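Local atomic coordinates of octenoyl-CoA reductase/carboxylase (Streptomyces sp., PDB entry 4A0S), a protein that probably reduces and carboxylates 2-octenoyl-CoA with NADPH, supplying a polyketide extender unit for cinnabaramide biosynthesis. Residues 63-74 with 173-184; 113-121 with 193-202. All coordinates share one frame; numbering follows the deposited sequence.

Contact 1: 63-74 with 173-184; sequences DEVLVAVMASSI and LAEYGVVRASQL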
loop_
_atom_site.group_PDB
_atom_site.type_symbol
_atom_site.label_atom_id
_atom_site.label_comp_id
_atom_site.label_asym_id
_atom_site.label_seq_id
_atom_site.Cartn_x
_atom_site.Cartn_y
_atom_site.Cartn_z
ATOM N N ASP A 63 27.768 15.182 -12.015
ATOM C CA ASP A 63 26.866 14.046 -11.891
ATOM C C ASP A 63 26.258 13.755 -13.267
ATOM O O ASP A 63 25.320 12.976 -13.392
ATOM C CB ASP A 63 25.759 14.374 -10.907
ATOM C CG ASP A 63 24.883 15.518 -11.387
ATOM O OD1 ASP A 63 25.389 16.410 -12.121
ATOM O OD2 ASP A 63 23.676 15.527 -11.052
ATOM N N GLU A 64 26.813 14.378 -14.297
ATOM C CA GLU A 64 26.233 14.252 -15.624
ATOM C C GLU A 64 27.062 13.412 -16.557
ATOM O O GLU A 64 28.247 13.200 -16.337
ATOM C CB GLU A 64 26.037 15.619 -16.244
ATOM C CG GLU A 64 24.791 16.319 -15.769
ATOM C CD GLU A 64 24.770 17.773 -16.187
ATOM O OE1 GLU A 64 25.698 18.214 -16.896
ATOM O OE2 GLU A 64 23.831 18.495 -15.797
ATOM N N VAL A 65 26.422 12.975 -17.634
ATOM C CA VAL A 65 27.065 12.151 -18.621
ATOM C C VAL A 65 26.740 12.741 -19.969
ATOM O O VAL A 65 25.618 13.173 -20.206
ATOM C CB VAL A 65 26.551 10.702 -18.534
ATOM C CG1 VAL A 65 27.125 9.881 -19.621
ATOM C CG2 VAL A 65 26.920 10.092 -17.167
ATOM N N LEU A 66 27.755 12.811 -20.826
ATOM C CA LEU A 66 27.534 13.285 -22.168
ATOM C C LEU A 66 27.338 12.038 -22.972
ATOM O O LEU A 66 28.191 11.164 -22.973
ATOM C CB LEU A 66 28.730 14.065 -22.669
ATOM C CG LEU A 66 28.581 14.634 -24.074
ATOM C CD1 LEU A 66 27.449 15.684 -24.162
ATOM C CD2 LEU A 66 29.930 15.235 -24.403
ATOM N N VAL A 67 26.208 11.966 -23.651
ATOM C CA VAL A 67 25.864 10.811 -24.451
ATOM C C VAL A 67 25.942 11.242 -25.904
ATOM O O VAL A 67 25.405 12.288 -26.241
ATOM C CB VAL A 67 24.412 10.361 -24.141
ATOM C CG1 VAL A 67 23.953 9.246 -25.079
ATOM C CG2 VAL A 67 24.303 9.934 -22.694
ATOM N N ALA A 68 26.643 10.459 -26.734
ATOM C CA ALA A 68 26.545 10.597 -28.188
ATOM C C ALA A 68 25.236 9.916 -28.508
ATOM O O ALA A 68 25.128 8.703 -28.399
ATOM C CB ALA A 68 27.703 9.886 -28.903
ATOM N N VAL A 69 24.235 10.705 -28.866
ATOM C CA VAL A 69 22.895 10.188 -29.045
ATOM C C VAL A 69 22.761 9.500 -30.400
ATOM O O VAL A 69 22.923 10.124 -31.450
ATOM C CB VAL A 69 21.851 11.299 -28.932
ATOM C CG1 VAL A 69 20.454 10.730 -29.127
ATOM C CG2 VAL A 69 21.962 11.999 -27.586
ATOM N N MET A 70 22.426 8.222 -30.367
ATOM C CA MET A 70 22.318 7.456 -31.593
ATOM C C MET A 70 20.955 7.622 -32.217
ATOM O O MET A 70 20.835 7.808 -33.421
ATOM C CB MET A 70 22.642 5.998 -31.310
ATOM C CG MET A 70 24.129 5.803 -31.029
ATOM S SD MET A 70 25.157 6.255 -32.447
ATOM C CE MET A 70 24.813 4.873 -33.509
ATOM N N ALA A 71 19.934 7.592 -31.369
ATOM C CA ALA A 71 18.568 7.740 -31.791
ATOM C C ALA A 71 17.783 8.311 -30.622
ATOM O O ALA A 71 18.171 8.150 -29.456
ATOM C CB ALA A 71 18.001 6.393 -32.207
ATOM N N SER A 72 16.678 8.961 -30.944
ATOM C CA SER A 72 15.806 9.539 -29.958
ATOM C C SER A 72 14.408 9.245 -30.472
ATOM O O SER A 72 14.227 8.344 -31.306
ATOM C CB SER A 72 16.091 11.037 -29.859
ATOM O OG SER A 72 15.349 11.649 -28.830
ATOM N N SER A 73 13.408 9.955 -29.967
ATOM C CA SER A 73 12.069 9.747 -30.470
ATOM C C SER A 73 11.323 11.052 -30.357
ATOM O O SER A 73 11.716 11.948 -29.584
ATOM C CB SER A 73 11.353 8.676 -29.645
ATOM O OG SER A 73 10.904 9.224 -28.420
ATOM N N ILE A 74 10.238 11.167 -31.111
ATOM C CA ILE A 74 9.314 12.258 -30.856
ATOM C C ILE A 74 8.411 11.826 -29.717
ATOM O O ILE A 74 7.865 10.705 -29.722
ATOM C CB ILE A 74 8.471 12.626 -32.092
ATOM C CG1 ILE A 74 9.385 12.879 -33.280
ATOM C CG2 ILE A 74 7.597 13.844 -31.792
ATOM C CD1 ILE A 74 10.343 14.036 -33.066
ATOM N N LEU A 173 17.204 15.002 -28.861
ATOM C CA LEU A 173 17.026 15.170 -30.310
ATOM C C LEU A 173 18.186 15.980 -30.886
ATOM O O LEU A 173 18.041 17.108 -31.351
ATOM C CB LEU A 173 15.670 15.764 -30.637
ATOM C CG LEU A 173 14.543 14.738 -30.504
ATOM C CD1 LEU A 173 13.227 15.444 -30.351
ATOM C CD2 LEU A 173 14.506 13.825 -31.704
ATOM N N ALA A 174 19.357 15.372 -30.825
ATOM C CA ALA A 174 20.601 16.046 -31.138
ATOM C C ALA A 174 21.619 14.949 -31.236
ATOM O O ALA A 174 21.319 13.803 -30.923
ATOM C CB ALA A 174 20.978 16.994 -30.003
ATOM N N GLU A 175 22.829 15.302 -31.632
ATOM C CA GLU A 175 23.882 14.321 -31.758
ATOM C C GLU A 175 24.462 14.001 -30.389
ATOM O O GLU A 175 25.023 12.938 -30.195
ATOM C CB GLU A 175 24.954 14.822 -32.709
ATOM C CG GLU A 175 24.441 14.949 -34.149
ATOM C CD GLU A 175 25.555 14.858 -35.177
ATOM O OE1 GLU A 175 26.639 15.408 -34.938
ATOM O OE2 GLU A 175 25.352 14.218 -36.227
ATOM N N TYR A 176 24.302 14.917 -29.446
ATOM C CA TYR A 176 24.717 14.661 -28.077
ATOM C C TYR A 176 23.630 15.089 -27.163
ATOM O O TYR A 176 22.859 15.991 -27.483
ATOM C CB TYR A 176 25.989 15.435 -27.714
ATOM C CG TYR A 176 27.173 14.993 -28.511
ATOM C CD1 TYR A 176 27.460 15.600 -29.729
ATOM C CD2 TYR A 176 28.012 13.973 -28.061
ATOM C CE1 TYR A 176 28.532 15.216 -30.482
ATOM C CE2 TYR A 176 29.097 13.560 -28.829
ATOM C CZ TYR A 176 29.342 14.205 -30.046
ATOM O OH TYR A 176 30.389 13.853 -30.863
ATOM N N GLY A 177 23.601 14.462 -25.995
ATOM C CA GLY A 177 22.635 14.791 -24.960
ATOM C C GLY A 177 23.440 14.886 -23.682
ATOM O O GLY A 177 24.448 14.187 -23.518
ATOM N N VAL A 178 23.016 15.780 -22.799
ATOM C CA VAL A 178 23.609 15.881 -21.472
ATOM C C VAL A 178 22.554 15.391 -20.491
ATOM O O VAL A 178 21.410 15.863 -20.475
ATOM C CB VAL A 178 24.058 17.314 -21.133
ATOM C CG1 VAL A 178 24.476 17.420 -19.658
ATOM C CG2 VAL A 178 25.207 17.734 -22.046
ATOM N N VAL A 179 22.938 14.403 -19.697
ATOM C CA VAL A 179 21.980 13.777 -18.815
ATOM C C VAL A 179 22.587 13.605 -17.453
ATOM O O VAL A 179 23.793 13.489 -17.322
ATOM C CB VAL A 179 21.536 12.397 -19.355
ATOM C CG1 VAL A 179 21.130 12.507 -20.815
ATOM C CG2 VAL A 179 22.650 11.338 -19.219
ATOM N N ARG A 180 21.743 13.574 -16.432
ATOM C CA ARG A 180 22.212 13.153 -15.130
ATOM C C ARG A 180 22.413 11.642 -15.174
ATOM O O ARG A 180 21.690 10.934 -15.859
ATOM C CB ARG A 180 21.228 13.546 -14.036
ATOM C CG ARG A 180 21.055 15.044 -13.936
ATOM C CD ARG A 180 20.532 15.452 -12.567
ATOM N NE ARG A 180 20.900 16.848 -12.312
ATOM C CZ ARG A 180 20.244 17.662 -11.491
ATOM N NH1 ARG A 180 19.185 17.222 -10.831
ATOM N NH2 ARG A 180 20.642 18.910 -11.311
ATOM N N ALA A 181 23.410 11.168 -14.440
ATOM C CA ALA A 181 23.738 9.760 -14.440
ATOM C C ALA A 181 22.517 8.918 -14.041
ATOM O O ALA A 181 22.391 7.768 -14.450
ATOM C CB ALA A 181 24.898 9.506 -13.525
ATOM N N SER A 182 21.616 9.504 -13.265
ATOM C CA SER A 182 20.427 8.782 -12.819
ATOM C C SER A 182 19.322 8.776 -13.870
ATOM O O SER A 182 18.188 8.360 -13.582
ATOM C CB SER A 182 19.902 9.373 -11.517
ATOM O OG SER A 182 19.602 10.738 -11.705
ATOM N N GLN A 183 19.658 9.230 -15.080
ATOM C CA GLN A 183 18.777 9.077 -16.236
ATOM C C GLN A 183 19.187 7.890 -17.091
ATOM O O GLN A 183 18.482 7.529 -18.031
ATOM C CB GLN A 183 18.812 10.325 -17.115
ATOM C CG GLN A 183 18.271 11.572 -16.463
ATOM C CD GLN A 183 18.383 12.744 -17.405
ATOM O OE1 GLN A 183 19.193 13.641 -17.203
ATOM N NE2 GLN A 183 17.605 12.706 -18.483
ATOM N N LEU A 184 20.334 7.302 -16.758
ATOM C CA LEU A 184 20.951 6.273 -17.590
ATOM C C LEU A 184 20.595 4.860 -17.201
ATOM O O LEU A 184 20.641 4.498 -16.013
ATOM C CB LEU A 184 22.473 6.404 -17.540
ATOM C CG LEU A 184 23.028 7.636 -18.241
ATOM C CD1 LEU A 184 24.506 7.694 -18.047
ATOM C CD2 LEU A 184 22.715 7.581 -19.733
HETATM O O HOH W 1 23.221 18.104 -13.348
#
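One water sits in the grip of D63, E64 and R180: it donates to D63 OD1 and, at 2.6 Å, to E64 OE2, and accepts from R180 NE at 2.8 Å, lying at the edge of the guanidinium and in its plane. D63 OD2 adds a salt bridge to R180 NE at 3.3 Å, but from well outside that plane, with carboxylate and guanidinium turned 53° apart, so charge rather than a directed N-H holds the pair. E64 OE2 also pairs with R105; an alanine here would probably leave R105 without its carboxylate mate and the water with one acceptor fewer. Beyond this cluster the strands run antiparallel, V65 with V179 and V67 with G177 as hydrogen-bonded pairs. V69 N to E175 O continues the ladder. L66, with CG anti to the backbone N (chi1 -179°), lays CD1 3.7 Å from V178 CG2 and against Y176 CB. On the other face V65 CG2 meets L184 CD1 at 3.5 Å. A side chain on G177 would run into V69 CG2, which lies 3.4 Å from G177 N. Strands 64-73 and 176-180 are neighbours in the mixed sheet of the GroES-like domain, shared with zinc-type alcohol dehydrogenases.

Contact 2: 113-121 with 193-202; sequences LGSDCSGVV and WEEAAVSPLC. With CO8 (octanoyl-coenzyme A), chain E.
D116, S118 and W193 carry this contact, in which S118 to V120 of strand 117-124 lie against helix 193-197, and S115 and D116 meet P200 and L201 of helix 200-210. L201 N gives a hydrogen bond of 2.9 Å to D116 OD2, on the lone pair facing away from OD1. With CG between the backbone N and the carbonyl carbon (chi1 45°), the carboxylate is carried to L201 N, and the side chain crosses that of L201 at about a right angle. The backbone sets D116 CB 3.8 Å from P200 CB. The other oxygen, OD1, is taken by S73 OG, so both ends of this buried carboxylate are satisfied.

S118 binds helix 193-197 through one short bond, S118 OG to W193 O at 2.6 Å. The hydroxyl comes from above the carbonyl plane, and the same oxygen also receives the helical N-H of A197. S118 CB meets A196 CB at 3.7 Å and lies at the edge of the W193 indole, in its plane. Farther along, W193 CH2 touches V120 CG2 at 3.6 Å, while W193 CZ3 approaches G119 O at 3.4 Å.

L201 CD1, pressed on S115 CB, reaches C4' of octanoyl-CoA at 3.5 Å. L201 also touches the bound NADP, so the helix held by D116 forms part of the wall of the combined coenzyme and acyl-chain pocket.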
loop_
_atom_site.group_PDB
_atom_site.type_symbol
_atom_site.label_atom_id
_atom_site.label_comp_id
_atom_site.label_asym_id
_atom_site.label_seq_id
_atom_site.Cartn_x
_atom_site.Cartn_y
_atom_site.Cartn_z
ATOM N N LEU A 113 15.623 19.933 -27.541
ATOM C CA LEU A 113 14.503 19.070 -27.160
ATOM C C LEU A 113 14.887 17.611 -27.207
ATOM O O LEU A 113 15.991 17.280 -27.604
ATOM C CB LEU A 113 13.340 19.301 -28.122
ATOM C CG LEU A 113 12.914 20.755 -28.310
ATOM C CD1 LEU A 113 11.665 20.754 -29.141
ATOM C CD2 LEU A 113 12.667 21.482 -26.962
ATOM N N GLY A 114 13.953 16.736 -26.829
ATOM C CA GLY A 114 14.193 15.313 -26.911
ATOM C C GLY A 114 14.290 14.797 -25.501
ATOM O O GLY A 114 15.151 15.218 -24.731
ATOM N N SER A 115 13.399 13.879 -25.170
ATOM C CA SER A 115 13.218 13.474 -23.790
ATOM C C SER A 115 13.510 12.013 -23.563
ATOM O O SER A 115 13.476 11.536 -22.434
ATOM C CB SER A 115 11.808 13.822 -23.360
ATOM O OG SER A 115 11.670 15.218 -23.501
ATOM N N ASP A 116 13.834 11.308 -24.629
ATOM C CA ASP A 116 14.510 10.027 -24.452
ATOM C C ASP A 116 15.529 9.826 -25.551
ATOM O O ASP A 116 15.639 10.646 -26.475
ATOM C CB ASP A 116 13.536 8.831 -24.247
ATOM C CG ASP A 116 12.364 8.810 -25.214
ATOM O OD1 ASP A 116 12.419 9.381 -26.321
ATOM O OD2 ASP A 116 11.359 8.175 -24.860
ATOM N N CYS A 117 16.313 8.767 -25.438
ATOM C CA CYS A 117 17.282 8.490 -26.454
ATOM C C CYS A 117 17.973 7.217 -26.110
ATOM O O CYS A 117 17.845 6.713 -24.991
ATOM C CB CYS A 117 18.297 9.628 -26.602
ATOM S SG CYS A 117 19.700 9.550 -25.538
ATOM N N SER A 118 18.672 6.678 -27.104
ATOM C CA SER A 118 19.645 5.641 -26.855
ATOM C C SER A 118 20.938 6.174 -27.419
ATOM O O SER A 118 20.948 7.045 -28.304
ATOM C CB SER A 118 19.259 4.348 -27.548
ATOM O OG SER A 118 19.181 4.566 -28.946
ATOM N N GLY A 119 22.040 5.677 -26.900
ATOM C CA GLY A 119 23.289 6.115 -27.424
ATOM C C GLY A 119 24.479 5.605 -26.674
ATOM O O GLY A 119 24.441 4.574 -26.021
ATOM N N VAL A 120 25.555 6.351 -26.805
ATOM C CA VAL A 120 26.817 5.923 -26.293
ATOM C C VAL A 120 27.375 6.982 -25.361
ATOM O O VAL A 120 27.415 8.164 -25.694
ATOM C CB VAL A 120 27.805 5.678 -27.440
ATOM C CG1 VAL A 120 29.099 5.184 -26.887
ATOM C CG2 VAL A 120 27.218 4.691 -28.443
ATOM N N VAL A 121 27.802 6.539 -24.185
ATOM C CA VAL A 121 28.453 7.418 -23.249
ATOM C C VAL A 121 29.752 7.879 -23.876
ATOM O O VAL A 121 30.516 7.069 -24.405
ATOM C CB VAL A 121 28.729 6.694 -21.922
ATOM C CG1 VAL A 121 29.481 7.591 -20.981
ATOM C CG2 VAL A 121 27.411 6.217 -21.302
ATOM N N TRP A 193 19.358 1.042 -32.194
ATOM C CA TRP A 193 19.354 2.333 -31.523
ATOM C C TRP A 193 17.972 2.944 -31.486
ATOM O O TRP A 193 17.478 3.344 -30.417
ATOM C CB TRP A 193 20.314 3.292 -32.201
ATOM C CG TRP A 193 21.699 2.858 -32.128
ATOM C CD1 TRP A 193 22.477 2.449 -33.171
ATOM C CD2 TRP A 193 22.511 2.748 -30.950
ATOM N NE1 TRP A 193 23.720 2.113 -32.724
ATOM C CE2 TRP A 193 23.773 2.284 -31.363
ATOM C CE3 TRP A 193 22.297 3.011 -29.584
ATOM C CZ2 TRP A 193 24.829 2.084 -30.463
ATOM C CZ3 TRP A 193 23.341 2.811 -28.692
ATOM C CH2 TRP A 193 24.585 2.336 -29.131
ATOM N N GLU A 194 17.343 3.004 -32.659
ATOM C CA GLU A 194 16.042 3.621 -32.785
ATOM C C GLU A 194 14.983 2.839 -31.988
ATOM O O GLU A 194 14.092 3.427 -31.368
ATOM C CB GLU A 194 15.654 3.792 -34.260
ATOM C CG GLU A 194 15.634 2.491 -35.057
ATOM C CD GLU A 194 16.991 2.102 -35.635
ATOM O OE1 GLU A 194 18.053 2.522 -35.116
ATOM O OE2 GLU A 194 16.976 1.349 -36.630
ATOM N N GLU A 195 15.100 1.519 -31.964
ATOM C CA GLU A 195 14.174 0.697 -31.175
ATOM C C GLU A 195 14.307 0.975 -29.677
ATOM O O GLU A 195 13.309 1.102 -28.956
ATOM C CB GLU A 195 14.467 -0.770 -31.407
ATOM C CG GLU A 195 13.924 -1.329 -32.702
ATOM C CD GLU A 195 14.602 -2.633 -33.065
ATOM O OE1 GLU A 195 15.369 -3.150 -32.242
ATOM O OE2 GLU A 195 14.353 -3.145 -34.176
ATOM N N ALA A 196 15.553 1.040 -29.224
ATOM C CA ALA A 196 15.885 1.332 -27.829
ATOM C C ALA A 196 15.405 2.741 -27.429
ATOM O O ALA A 196 14.852 2.931 -26.346
ATOM C CB ALA A 196 17.375 1.193 -27.615
ATOM N N ALA A 197 15.578 3.698 -28.340
ATOM C CA ALA A 197 15.260 5.112 -28.121
ATOM C C ALA A 197 13.776 5.414 -27.940
ATOM O O ALA A 197 13.427 6.376 -27.252
ATOM C CB ALA A 197 15.795 5.945 -29.272
ATOM N N VAL A 198 12.908 4.608 -28.553
ATOM C CA VAL A 198 11.479 4.942 -28.584
ATOM C C VAL A 198 10.754 4.732 -27.254
ATOM O O VAL A 198 9.694 5.284 -27.024
ATOM C CB VAL A 198 10.714 4.225 -29.738
ATOM C CG1 VAL A 198 11.157 4.745 -31.089
ATOM C CG2 VAL A 198 10.849 2.703 -29.648
ATOM N N SER A 199 11.366 3.978 -26.365
ATOM C CA SER A 199 10.651 3.451 -25.217
ATOM C C SER A 199 10.734 4.190 -23.891
ATOM O O SER A 199 9.739 4.248 -23.187
ATOM C CB SER A 199 11.044 2.003 -25.003
ATOM O OG SER A 199 10.611 1.244 -26.104
ATOM N N PRO A 200 11.911 4.728 -23.527
ATOM C CA PRO A 200 12.037 5.086 -22.108
ATOM C C PRO A 200 10.933 5.990 -21.589
ATOM O O PRO A 200 10.330 5.687 -20.554
ATOM C CB PRO A 200 13.403 5.777 -22.038
ATOM C CG PRO A 200 14.198 5.048 -23.109
ATOM C CD PRO A 200 13.190 4.865 -24.243
ATOM N N LEU A 201 10.634 7.065 -22.302
ATOM C CA LEU A 201 9.667 8.027 -21.789
ATOM C C LEU A 201 8.270 7.424 -21.722
ATOM O O LEU A 201 7.680 7.354 -20.654
ATOM C CB LEU A 201 9.679 9.304 -22.608
ATOM C CG LEU A 201 8.769 10.401 -22.068
ATOM C CD1 LEU A 201 9.340 11.759 -22.438
ATOM C CD2 LEU A 201 7.427 10.233 -22.646
ATOM N N CYS A 202 7.757 6.968 -22.859
ATOM C CA CYS A 202 6.389 6.442 -22.908
ATOM C C CYS A 202 6.233 5.141 -22.142
ATOM O O CYS A 202 5.245 4.942 -21.423
ATOM C CB CYS A 202 5.948 6.259 -24.352
ATOM S SG CYS A 202 5.544 7.819 -25.100
HETATM N N1A CO8 E . 5.048 32.878 -22.178
HETATM C C2A CO8 E . 5.939 32.994 -21.192
HETATM N N3A CO8 E . 5.650 32.608 -19.954
HETATM C C4A CO8 E . 4.434 32.084 -19.684
HETATM C C5A CO8 E . 3.478 31.942 -20.683
HETATM C C6A CO8 E . 3.814 32.360 -21.968
HETATM N N6A CO8 E . 2.932 32.237 -22.965
HETATM N N7A CO8 E . 2.389 31.399 -20.138
HETATM C C8A CO8 E . 2.644 31.208 -18.842
HETATM N N9A CO8 E . 3.889 31.628 -18.565
HETATM C C1B CO8 E . 4.605 31.615 -17.261
HETATM C C2B CO8 E . 4.105 32.737 -16.344
HETATM O O2B CO8 E . 5.215 33.309 -15.616
HETATM C C3B CO8 E . 3.178 31.963 -15.411
HETATM O O3B CO8 E . 3.058 32.623 -14.159
HETATM P P3B CO8 E . 1.691 33.459 -13.932
HETATM O O7A CO8 E . 2.147 34.955 -13.477
HETATM O O8A CO8 E . 0.969 33.749 -15.383
HETATM O O9A CO8 E . 0.770 32.777 -13.000
HETATM C C4B CO8 E . 3.880 30.619 -15.256
HETATM O O4B CO8 E . 4.401 30.345 -16.564
HETATM C C5B CO8 E . 2.889 29.475 -15.012
HETATM O O5B CO8 E . 3.599 28.219 -15.009
HETATM P P1A CO8 E . 4.545 27.825 -13.727
HETATM O O1A CO8 E . 5.177 26.333 -14.077
HETATM O O2A CO8 E . 5.664 28.784 -13.463
HETATM O O3A CO8 E . 3.548 27.815 -12.418
HETATM P P2A CO8 E . 2.674 26.575 -11.792
HETATM O O4A CO8 E . 1.292 27.198 -11.291
HETATM O O5A CO8 E . 3.376 25.812 -10.708
HETATM O O6A CO8 E . 2.269 25.608 -13.045
HETATM C CBP CO8 E . 1.984 23.491 -14.265
HETATM C CCP CO8 E . 2.281 24.173 -12.908
HETATM C CDP CO8 E . 0.498 23.755 -14.563
HETATM C CEP CO8 E . 2.186 21.987 -14.076
HETATM C CAP CO8 E . 2.928 24.073 -15.371
HETATM O OAP CO8 E . 4.341 24.066 -14.989
HETATM C C9P CO8 E . 2.739 23.431 -16.773
HETATM O O9P CO8 E . 1.745 23.731 -17.445
HETATM N N8P CO8 E . 3.714 22.595 -17.200
HETATM C C7P CO8 E . 3.704 21.982 -18.562
HETATM C C6P CO8 E . 3.241 20.499 -18.618
HETATM C C5P CO8 E . 2.326 20.311 -19.852
HETATM O O5P CO8 E . 1.267 20.930 -19.928
HETATM N N4P CO8 E . 2.734 19.605 -20.904
HETATM C C3P CO8 E . 3.833 18.655 -21.038
HETATM C C2P CO8 E . 3.066 17.335 -21.205
HETATM S S1P CO8 E . 3.512 16.117 -19.911
HETATM C "C1'" CO8 E . 4.551 15.119 -20.869
HETATM O "O1'" CO8 E . 4.430 15.000 -22.102
HETATM C "C2'" CO8 E . 5.540 14.495 -20.139
HETATM C "C3'" CO8 E . 6.465 13.643 -20.697
HETATM C "C4'" CO8 E . 7.409 13.025 -19.868
HETATM C "C5'" CO8 E . 7.587 13.637 -18.487
HETATM C "C6'" CO8 E . 8.783 12.881 -17.869
HETATM C "C7'" CO8 E . 8.890 13.226 -16.410
HETATM C "C8'" CO8 E . 10.164 12.571 -15.869
HETATM O O HOH W 2 8.960 7.269 -25.594
#

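Overall arrangement
Contacts 1 and 2 lie about 8 Å apart, centre to centre, and meet on one mixed sheet. Strand 64-73 pairs with 176-180 along one edge and with 117-124 along the other, so contact 1 is strand against strand while contact 2 sets the neighbouring strand against helices. Their segments alternate along the chain: 63-74, 113-121, 173-184, 193-202. S72 OG probably hydrogen-bonds to D116 O at 2.6 Å, and with its neighbour S73 joining in, the two contacts are tied directly. A classic beta bulge at M70 and A71, opposite S118, lies where W193 packs on that strand. The chain thus passes from the GroES-like sheet to the helix beside NADP and octanoyl-CoA.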